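Aspartate-semialdehyde dehydrogenase (Cryptococcus neoformans var. neoformans JEC21, PDB 5CEF) catalyses the NADPH-dependent reductive dephosphorylation of 4-phospho-L-aspartate to L-aspartate semialdehyde, the second step in making the aspartate family of amino acids. Local coordinates at residues Gln298-Pro309 with Leu317-Ile328; Arg6-Thr17 with Tyr33-Ala41. All coordinates share one frame; numbering follows the deposited sequence.

Both interactions join parallel strands, but in different domains of the subunit, with centres about 33 Å apart and nearest atoms about 17 Å apart. Interaction 2 (6-17 with 33-41) belongs to the Rossmann-type NAD-binding domain: two interior strands share a long run of backbone bonds, mostly apolar side chains fill one face, and the loop at the C-terminal end carries a probable NADP contact. Interaction 1 (298-309 with 317-328) lies at the margin of the mixed sheet in the dimerisation domain. Its paired run is shorter, waters and polar side chains supplement it at both ends, and one end reaches the second subunit.

Interaction 1: residues Gln298-Pro309 with Leu317-Ile328; sequences QAIVVHDAPDRP and LHNGACVSVGRI
V301 and V325 pair backbone to backbone in the parallel edge pair of the mixed sheet in the dimerisation domain, where strand 300-302 is the outermost strand within the chain and 323-330 its inner neighbour. The backbone bonds alternate: V301 N donates to V323 O (3.0 Å), V301 O accepts from V325 N, and V325 O accepts from H303 N (2.9 Å). Waters bridge the gaps beside the strands: one links A299 O to C322 N, another joins H303 O and A305 O to R327 N.

Apolar packing differs on the two faces. Branched residues suit the face of I300, V302, V323 and V325, which looks toward helices 158-174 and 273-282; V302 CG2 lies 4.0 Å from V325 CG2. On the other face, V301 turns CG2 anti to its carbonyl carbon and brings it 3.4 Å from A321 CB, with L317 CD1 beside them. G326, without a side chain, lets R308 O and P309 CD lie close against its backbone.

Polar groups finish the ends. Q298 N donates to N319 O (3.2 Å), and N319 ND2 to Q298 OE1 (3.0 Å), lying above that carbonyl's plane although OE1 is nearly in the plane of the N319 amide; the two amides are turned 63° apart. R327 bends at chi3, and a water joins its NE to P306 O; NH1 forms a salt bridge with E213 of the second subunit. The H303 ring sits between V301 CG1 and P309 CA on opposite faces; at its edge S324 OG makes a weak hydrogen bond to NE2 (3.2 Å).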
loop_
_atom_site.group_PDB
_atom_site.type_symbol
_atom_site.label_atom_id
_atom_site.label_comp_id
_atom_site.label_asym_id
_atom_site.label_seq_id
_atom_site.Cartn_x
_atom_site.Cartn_y
_atom_site.Cartn_z
ATOM N N GLN A 298 -11.911 26.543 13.657
ATOM C CA GLN A 298 -12.636 26.399 12.393
ATOM C C GLN A 298 -13.332 25.038 12.347
ATOM O O GLN A 298 -12.693 24.009 12.457
ATOM C CB GLN A 298 -11.660 26.495 11.247
ATOM C CG GLN A 298 -12.240 26.773 9.886
ATOM C CD GLN A 298 -11.136 26.904 8.817
ATOM O OE1 GLN A 298 -9.928 26.679 9.081
ATOM N NE2 GLN A 298 -11.544 27.330 7.603
ATOM N N ALA A 299 -14.650 25.013 12.177
ATOM C CA ALA A 299 -15.389 23.724 12.301
ATOM C C ALA A 299 -15.363 22.905 11.005
ATOM O O ALA A 299 -15.115 21.705 11.041
ATOM C CB ALA A 299 -16.823 23.955 12.750
ATOM N N ILE A 300 -15.553 23.563 9.869
ATOM C CA ILE A 300 -15.467 22.896 8.582
ATOM C C ILE A 300 -14.652 23.672 7.582
ATOM O O ILE A 300 -14.919 24.837 7.371
ATOM C CB ILE A 300 -16.846 22.722 7.991
ATOM C CG1 ILE A 300 -17.727 22.017 9.004
ATOM C CG2 ILE A 300 -16.750 21.922 6.711
ATOM C CD1 ILE A 300 -19.155 21.828 8.559
ATOM N N VAL A 301 -13.690 23.009 6.929
ATOM C CA VAL A 301 -12.932 23.625 5.873
ATOM C C VAL A 301 -13.511 23.224 4.547
ATOM O O VAL A 301 -13.780 22.066 4.327
ATOM C CB VAL A 301 -11.458 23.184 5.920
ATOM C CG1 VAL A 301 -10.672 23.692 4.703
ATOM C CG2 VAL A 301 -10.795 23.666 7.207
ATOM N N VAL A 302 -13.662 24.182 3.632
ATOM C CA VAL A 302 -14.117 23.910 2.250
ATOM C C VAL A 302 -12.898 23.947 1.332
ATOM O O VAL A 302 -12.143 24.893 1.388
ATOM C CB VAL A 302 -15.130 24.960 1.771
ATOM C CG1 VAL A 302 -15.477 24.775 0.306
ATOM C CG2 VAL A 302 -16.386 24.857 2.610
ATOM N N HIS A 303 -12.723 22.917 0.504
ATOM C CA HIS A 303 -11.647 22.867 -0.434
ATOM C C HIS A 303 -12.185 23.319 -1.771
ATOM O O HIS A 303 -13.225 22.839 -2.200
ATOM C CB HIS A 303 -11.117 21.434 -0.555
ATOM C CG HIS A 303 -10.468 20.942 0.689
ATOM N ND1 HIS A 303 -9.120 21.106 0.928
ATOM C CD2 HIS A 303 -10.976 20.319 1.785
ATOM C CE1 HIS A 303 -8.827 20.609 2.126
ATOM N NE2 HIS A 303 -9.929 20.121 2.665
ATOM N N ASP A 304 -11.440 24.184 -2.465
ATOM C CA ASP A 304 -11.844 24.635 -3.809
ATOM C C ASP A 304 -11.281 23.732 -4.894
ATOM O O ASP A 304 -11.852 23.659 -5.979
ATOM C CB ASP A 304 -11.398 26.061 -4.091
ATOM C CG ASP A 304 -11.977 27.063 -3.108
ATOM O OD1 ASP A 304 -13.167 26.918 -2.702
ATOM O OD2 ASP A 304 -11.217 27.994 -2.742
ATOM N N ALA A 305 -10.183 23.017 -4.631
ATOM C CA ALA A 305 -9.597 22.199 -5.704
ATOM C C ALA A 305 -10.537 21.040 -6.083
ATOM O O ALA A 305 -11.143 20.393 -5.235
ATOM C CB ALA A 305 -8.222 21.700 -5.320
ATOM N N PRO A 306 -10.657 20.768 -7.377
ATOM C CA PRO A 306 -11.609 19.737 -7.804
ATOM C C PRO A 306 -11.298 18.305 -7.309
ATOM O O PRO A 306 -12.196 17.464 -7.317
ATOM C CB PRO A 306 -11.529 19.803 -9.352
ATOM C CG PRO A 306 -10.209 20.420 -9.666
ATOM C CD PRO A 306 -9.841 21.301 -8.494
ATOM N N ASP A 307 -10.042 18.046 -6.913
ATOM C CA ASP A 307 -9.617 16.714 -6.457
ATOM C C ASP A 307 -9.359 16.605 -4.954
ATOM O O ASP A 307 -8.520 15.841 -4.516
ATOM C CB ASP A 307 -8.365 16.238 -7.258
ATOM C CG ASP A 307 -7.092 17.069 -6.992
ATOM O OD1 ASP A 307 -7.170 18.206 -6.466
ATOM O OD2 ASP A 307 -5.998 16.555 -7.300
ATOM N N ARG A 308 -10.052 17.410 -4.167
ATOM C CA ARG A 308 -9.821 17.474 -2.714
ATOM C C ARG A 308 -11.172 17.462 -2.001
ATOM O O ARG A 308 -12.166 17.899 -2.586
ATOM C CB ARG A 308 -9.040 18.741 -2.362
ATOM C CG ARG A 308 -7.688 18.874 -3.037
ATOM C CD ARG A 308 -6.701 17.849 -2.520
ATOM N NE ARG A 308 -6.088 18.270 -1.261
ATOM C CZ ARG A 308 -5.021 19.063 -1.180
ATOM N NH1 ARG A 308 -4.440 19.515 -2.285
ATOM N NH2 ARG A 308 -4.530 19.423 0.009
ATOM N N PRO A 309 -11.216 16.987 -0.748
ATOM C CA PRO A 309 -10.118 16.590 0.112
ATOM C C PRO A 309 -9.554 15.240 -0.202
ATOM O O PRO A 309 -10.241 14.440 -0.809
ATOM C CB PRO A 309 -10.759 16.562 1.485
ATOM C CG PRO A 309 -12.157 16.218 1.208
ATOM C CD PRO A 309 -12.473 17.017 -0.012
ATOM N N LEU A 317 -5.087 20.165 9.474
ATOM C CA LEU A 317 -5.443 21.418 8.883
ATOM C C LEU A 317 -5.183 22.560 9.862
ATOM O O LEU A 317 -5.001 22.375 11.075
ATOM C CB LEU A 317 -6.912 21.402 8.467
ATOM C CG LEU A 317 -7.253 20.363 7.394
ATOM C CD1 LEU A 317 -8.754 20.087 7.328
ATOM C CD2 LEU A 317 -6.728 20.790 6.041
ATOM N N HIS A 318 -5.164 23.761 9.316
ATOM C CA HIS A 318 -5.006 24.955 10.121
ATOM C C HIS A 318 -6.262 25.222 10.961
ATOM O O HIS A 318 -7.381 24.771 10.614
ATOM C CB HIS A 318 -4.680 26.154 9.209
ATOM C CG HIS A 318 -3.308 26.114 8.593
ATOM N ND1 HIS A 318 -2.210 25.539 9.206
ATOM C CD2 HIS A 318 -2.857 26.624 7.421
ATOM C CE1 HIS A 318 -1.151 25.673 8.428
ATOM N NE2 HIS A 318 -1.516 26.330 7.341
ATOM N N ASN A 319 -6.066 25.973 12.049
ATOM C CA ASN A 319 -7.157 26.441 12.915
ATOM C C ASN A 319 -7.824 25.320 13.685
ATOM O O ASN A 319 -8.981 25.454 14.131
ATOM C CB ASN A 319 -8.204 27.222 12.121
ATOM C CG ASN A 319 -7.614 28.449 11.445
ATOM O OD1 ASN A 319 -6.939 29.260 12.086
ATOM N ND2 ASN A 319 -7.911 28.620 10.163
ATOM N N GLY A 320 -7.069 24.229 13.850
ATOM C CA GLY A 320 -7.542 23.044 14.521
ATOM C C GLY A 320 -8.671 22.326 13.785
ATOM O O GLY A 320 -9.357 21.489 14.395
ATOM N N ALA A 321 -8.869 22.636 12.495
ATOM C CA ALA A 321 -10.005 22.098 11.745
ATOM C C ALA A 321 -9.904 20.591 11.561
ATOM O O ALA A 321 -8.841 20.057 11.271
ATOM C CB ALA A 321 -10.157 22.782 10.400
ATOM N N CYS A 322 -11.045 19.934 11.726
ATOM C CA CYS A 322 -11.115 18.489 11.837
ATOM C C CYS A 322 -11.986 17.818 10.767
ATOM O O CYS A 322 -11.756 16.653 10.466
ATOM C CB CYS A 322 -11.548 18.103 13.250
ATOM S SG CYS A 322 -10.125 18.097 14.362
ATOM N N VAL A 323 -12.951 18.561 10.191
ATOM C CA VAL A 323 -13.790 18.080 9.130
ATOM C C VAL A 323 -13.662 18.980 7.904
ATOM O O VAL A 323 -13.637 20.195 8.026
ATOM C CB VAL A 323 -15.233 18.041 9.571
ATOM C CG1 VAL A 323 -16.151 17.537 8.457
ATOM C CG2 VAL A 323 -15.348 17.147 10.804
ATOM N N SER A 324 -13.541 18.395 6.714
ATOM C CA SER A 324 -13.511 19.197 5.513
ATOM C C SER A 324 -14.364 18.571 4.444
ATOM O O SER A 324 -14.761 17.422 4.562
ATOM C CB SER A 324 -12.079 19.462 5.032
ATOM O OG SER A 324 -11.271 18.307 4.972
ATOM N N VAL A 325 -14.698 19.355 3.438
ATOM C CA VAL A 325 -15.550 18.942 2.328
ATOM C C VAL A 325 -15.075 19.560 1.022
ATOM O O VAL A 325 -14.377 20.589 1.038
ATOM C CB VAL A 325 -17.010 19.382 2.539
ATOM C CG1 VAL A 325 -17.563 18.858 3.867
ATOM C CG2 VAL A 325 -17.076 20.885 2.564
ATOM N N GLY A 326 -15.490 18.959 -0.085
ATOM C CA GLY A 326 -15.002 19.324 -1.402
ATOM C C GLY A 326 -15.886 18.689 -2.458
ATOM O O GLY A 326 -16.845 17.993 -2.110
ATOM N N ARG A 327 -15.592 18.965 -3.726
ATOM C CA ARG A 327 -16.371 18.487 -4.836
ATOM C C ARG A 327 -17.863 18.725 -4.665
ATOM O O ARG A 327 -18.684 17.861 -4.944
ATOM C CB ARG A 327 -16.084 17.007 -5.088
ATOM C CG ARG A 327 -14.602 16.741 -5.254
ATOM C CD ARG A 327 -14.325 15.518 -6.120
ATOM N NE ARG A 327 -15.053 15.575 -7.390
ATOM C CZ ARG A 327 -15.774 14.586 -7.936
ATOM N NH1 ARG A 327 -15.855 13.388 -7.386
ATOM N NH2 ARG A 327 -16.371 14.802 -9.075
ATOM N N ILE A 328 -18.207 19.892 -4.176
ATOM C CA ILE A 328 -19.589 20.208 -3.975
ATOM C C ILE A 328 -20.238 20.557 -5.311
ATOM O O ILE A 328 -19.802 21.467 -6.010
ATOM C CB ILE A 328 -19.759 21.388 -3.012
ATOM C CG1 ILE A 328 -19.273 20.987 -1.635
ATOM C CG2 ILE A 328 -21.224 21.807 -2.939
ATOM C CD1 ILE A 328 -18.861 22.155 -0.786
HETATM O O HOH W 1 -13.207 20.892 12.992
HETATM O O HOH W 2 -13.430 21.186 -4.282
HETATM O O HOH W 3 -14.237 18.112 -8.891
#

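Interaction 2: residues Arg6-Thr17 with Tyr33-Ala41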
loop_
_atom_site.group_PDB
_atom_site.type_symbol
_atom_site.label_atom_id
_atom_site.label_comp_id
_atom_site.label_asym_id
_atom_site.label_seq_id
_atom_site.Cartn_x
_atom_site.Cartn_y
_atom_site.Cartn_z
ATOM N N ARG A 6 -12.180 26.026 35.494
ATOM C CA ARG A 6 -10.800 26.564 35.806
ATOM C C ARG A 6 -10.146 25.945 37.035
ATOM O O ARG A 6 -9.009 25.514 36.955
ATOM C CB ARG A 6 -10.777 28.074 35.955
ATOM C CG ARG A 6 -11.057 28.837 34.719
ATOM C CD ARG A 6 -10.088 28.463 33.629
ATOM N NE ARG A 6 -8.719 28.829 33.942
ATOM C CZ ARG A 6 -8.241 30.059 33.818
ATOM N NH1 ARG A 6 -9.024 31.045 33.408
ATOM N NH2 ARG A 6 -6.974 30.308 34.118
ATOM N N PRO A 7 -10.836 25.907 38.180
ATOM C CA PRO A 7 -10.263 25.022 39.193
ATOM C C PRO A 7 -10.222 23.588 38.658
ATOM O O PRO A 7 -11.050 23.206 37.844
ATOM C CB PRO A 7 -11.189 25.196 40.424
ATOM C CG PRO A 7 -11.970 26.432 40.146
ATOM C CD PRO A 7 -12.082 26.536 38.636
ATOM N N GLN A 8 -9.217 22.830 39.070
ATOM C CA GLN A 8 -9.064 21.468 38.624
ATOM C C GLN A 8 -10.281 20.623 38.917
ATOM O O GLN A 8 -10.989 20.897 39.861
ATOM C CB GLN A 8 -7.810 20.839 39.206
ATOM C CG GLN A 8 -6.614 21.410 38.465
ATOM C CD GLN A 8 -5.315 20.962 39.046
ATOM O OE1 GLN A 8 -5.160 19.802 39.413
ATOM N NE2 GLN A 8 -4.362 21.894 39.156
ATOM N N ILE A 9 -10.522 19.641 38.044
ATOM C CA ILE A 9 -11.588 18.642 38.205
ATOM C C ILE A 9 -11.005 17.235 38.037
ATOM O O ILE A 9 -10.368 16.929 37.020
ATOM C CB ILE A 9 -12.708 18.840 37.186
ATOM C CG1 ILE A 9 -13.334 20.199 37.397
ATOM C CG2 ILE A 9 -13.771 17.769 37.341
ATOM C CD1 ILE A 9 -14.360 20.548 36.354
ATOM N N LYS A 10 -11.153 16.425 39.082
ATOM C CA LYS A 10 -10.505 15.129 39.106
ATOM C C LYS A 10 -11.259 14.212 38.171
ATOM O O LYS A 10 -12.486 14.204 38.186
ATOM C CB LYS A 10 -10.506 14.556 40.506
ATOM C CG LYS A 10 -9.647 15.311 41.485
ATOM C CD LYS A 10 -9.699 14.686 42.875
ATOM C CE LYS A 10 -8.692 15.301 43.841
ATOM N NZ LYS A 10 -9.149 16.602 44.420
ATOM N N VAL A 11 -10.534 13.498 37.314
ATOM C CA VAL A 11 -11.185 12.606 36.345
ATOM C C VAL A 11 -10.643 11.187 36.337
ATOM O O VAL A 11 -9.493 10.940 36.704
ATOM C CB VAL A 11 -11.110 13.116 34.897
ATOM C CG1 VAL A 11 -11.636 14.531 34.808
ATOM C CG2 VAL A 11 -9.710 13.024 34.337
ATOM N N GLY A 12 -11.515 10.271 35.915
ATOM C CA GLY A 12 -11.182 8.868 35.777
ATOM C C GLY A 12 -11.108 8.427 34.332
ATOM O O GLY A 12 -11.745 9.020 33.455
ATOM N N VAL A 13 -10.303 7.402 34.086
ATOM C CA VAL A 13 -10.224 6.769 32.781
ATOM C C VAL A 13 -10.363 5.246 32.940
ATOM O O VAL A 13 -9.532 4.595 33.569
ATOM C CB VAL A 13 -8.916 7.087 32.104
ATOM C CG1 VAL A 13 -8.901 6.434 30.724
ATOM C CG2 VAL A 13 -8.747 8.567 31.975
ATOM N N LEU A 14 -11.457 4.700 32.409
ATOM C CA LEU A 14 -11.668 3.248 32.360
ATOM C C LEU A 14 -11.132 2.714 31.051
ATOM O O LEU A 14 -11.293 3.351 30.009
ATOM C CB LEU A 14 -13.147 2.922 32.487
ATOM C CG LEU A 14 -13.880 3.544 33.663
ATOM C CD1 LEU A 14 -15.362 3.229 33.671
ATOM C CD2 LEU A 14 -13.241 3.078 34.947
ATOM N N GLY A 15 -10.465 1.570 31.107
ATOM C CA GLY A 15 -9.836 0.972 29.917
ATOM C C GLY A 15 -8.543 1.680 29.605
ATOM O O GLY A 15 -8.218 1.921 28.444
ATOM N N ALA A 16 -7.793 1.990 30.651
ATOM C CA ALA A 16 -6.690 2.902 30.549
ATOM C C ALA A 16 -5.515 2.357 29.832
ATOM O O ALA A 16 -4.697 3.137 29.326
ATOM C CB ALA A 16 -6.253 3.338 31.933
ATOM N N THR A 17 -5.384 1.039 29.785
ATOM C CA THR A 17 -4.243 0.434 29.084
ATOM C C THR A 17 -4.552 0.218 27.618
ATOM O O THR A 17 -3.628 0.011 26.840
ATOM C CB THR A 17 -3.796 -0.887 29.731
ATOM O OG1 THR A 17 -4.894 -1.800 29.795
ATOM C CG2 THR A 17 -3.290 -0.641 31.144
ATOM N N TYR A 33 -7.623 21.923 32.912
ATOM C CA TYR A 33 -8.276 21.705 34.211
ATOM C C TYR A 33 -8.692 20.302 34.633
ATOM O O TYR A 33 -8.969 20.087 35.805
ATOM C CB TYR A 33 -9.481 22.631 34.332
ATOM C CG TYR A 33 -10.591 22.483 33.326
ATOM C CD1 TYR A 33 -11.555 21.461 33.446
ATOM C CD2 TYR A 33 -10.805 23.450 32.362
ATOM C CE1 TYR A 33 -12.627 21.378 32.573
ATOM C CE2 TYR A 33 -11.895 23.380 31.497
ATOM C CZ TYR A 33 -12.798 22.350 31.597
ATOM O OH TYR A 33 -13.870 22.251 30.726
ATOM N N PHE A 34 -8.849 19.383 33.690
ATOM C CA PHE A 34 -9.186 17.988 34.014
ATOM C C PHE A 34 -7.918 17.310 34.484
ATOM O O PHE A 34 -6.876 17.390 33.793
ATOM C CB PHE A 34 -9.685 17.243 32.779
ATOM C CG PHE A 34 -11.104 17.526 32.404
ATOM C CD1 PHE A 34 -12.111 17.527 33.356
ATOM C CD2 PHE A 34 -11.452 17.690 31.079
ATOM C CE1 PHE A 34 -13.433 17.756 33.008
ATOM C CE2 PHE A 34 -12.766 17.922 30.717
ATOM C CZ PHE A 34 -13.756 17.961 31.683
ATOM N N ALA A 35 -7.961 16.733 35.675
ATOM C CA ALA A 35 -6.730 16.180 36.305
ATOM C C ALA A 35 -6.860 14.667 36.498
ATOM O O ALA A 35 -7.786 14.204 37.161
ATOM C CB ALA A 35 -6.442 16.851 37.648
ATOM N N LEU A 36 -5.972 13.919 35.852
ATOM C CA LEU A 36 -5.999 12.476 35.906
ATOM C C LEU A 36 -5.892 12.059 37.324
ATOM O O LEU A 36 -4.941 12.437 37.994
ATOM C CB LEU A 36 -4.843 11.893 35.118
ATOM C CG LEU A 36 -5.059 11.915 33.615
ATOM C CD1 LEU A 36 -3.721 11.741 32.898
ATOM C CD2 LEU A 36 -6.078 10.847 33.187
ATOM N N HIS A 37 -6.895 11.343 37.806
ATOM C CA HIS A 37 -6.949 10.983 39.207
ATOM C C HIS A 37 -7.101 9.482 39.454
ATOM O O HIS A 37 -6.616 8.977 40.461
ATOM C CB HIS A 37 -8.098 11.747 39.871
ATOM C CG HIS A 37 -8.125 11.621 41.355
ATOM N ND1 HIS A 37 -7.117 12.112 42.169
ATOM C CD2 HIS A 37 -9.036 11.046 42.176
ATOM C CE1 HIS A 37 -7.408 11.840 43.425
ATOM N NE2 HIS A 37 -8.568 11.195 43.460
ATOM N N ALA A 38 -7.832 8.774 38.584
ATOM C CA ALA A 38 -8.130 7.344 38.785
ATOM C C ALA A 38 -8.125 6.588 37.463
ATOM O O ALA A 38 -8.904 6.909 36.556
ATOM C CB ALA A 38 -9.459 7.173 39.478
ATOM N N LEU A 39 -7.222 5.621 37.337
ATOM C CA LEU A 39 -7.154 4.774 36.165
ATOM C C LEU A 39 -7.710 3.375 36.435
ATOM O O LEU A 39 -7.416 2.771 37.462
ATOM C CB LEU A 39 -5.714 4.627 35.760
ATOM C CG LEU A 39 -4.913 5.892 35.643
ATOM C CD1 LEU A 39 -3.560 5.528 35.043
ATOM C CD2 LEU A 39 -5.625 6.901 34.771
ATOM N N GLY A 40 -8.532 2.868 35.531
ATOM C CA GLY A 40 -9.066 1.509 35.650
ATOM C C GLY A 40 -8.570 0.627 34.499
ATOM O O GLY A 40 -8.599 1.039 33.350
ATOM N N ALA A 41 -8.141 -0.592 34.816
ATOM C CA ALA A 41 -7.793 -1.593 33.819
ATOM C C ALA A 41 -8.240 -2.945 34.330
ATOM O O ALA A 41 -9.139 -3.015 35.164
ATOM C CB ALA A 41 -6.308 -1.570 33.548
#
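I9 to L14 and F34 to G40 run parallel as the first two strands of a Rossmann beta-alpha-beta unit, twisted 51° against each other and connected through helix 19-29. I9 N donates to Y33 O and I9 O accepts from A35 N (2.8 Å); the alternation continues through V11 and V13 as far as A16 N, which binds G40 O (3.0 Å, nearly straight at 170°). A beta bulge interrupts the register between V11 and G12: V11 O receives H37 N at 2.9 Å and, more weakly, A38 N.

The face bearing I9, V11, V13, F34, L36 and L39 is apolar and packs against helices 19-29 and 349-362. V11 CG1, anti to the carbonyl carbon (chi1 -53°), comes 3.4 Å from F34 CD1, the two side chains crossing at about a right angle. The F34 ring also has Y33 CE1 centred over one face. Farther along, V13 CG2 meets L36 CD2, and the small A16 touches both L39 CB and the G40 carbonyl. G40, having no side chain, lets L14 CD2 approach its backbone.

Near the bulge, K10 lays its extended chain over the H37 ring. Its CD stands 3.5 Å above the ring centroid, almost on the normal, in a CH-pi contact, before the bend at chi4.

K10 thus contributes methylenes to H37, its NZ lying beyond the ring, 5.4 Å from H37 ND1. At the other end, G40 O takes A16 N firmly and G15 N weakly, just before T17, a probable NADP ligand, consistent with the strand pair helping to position the cofactor-binding loop.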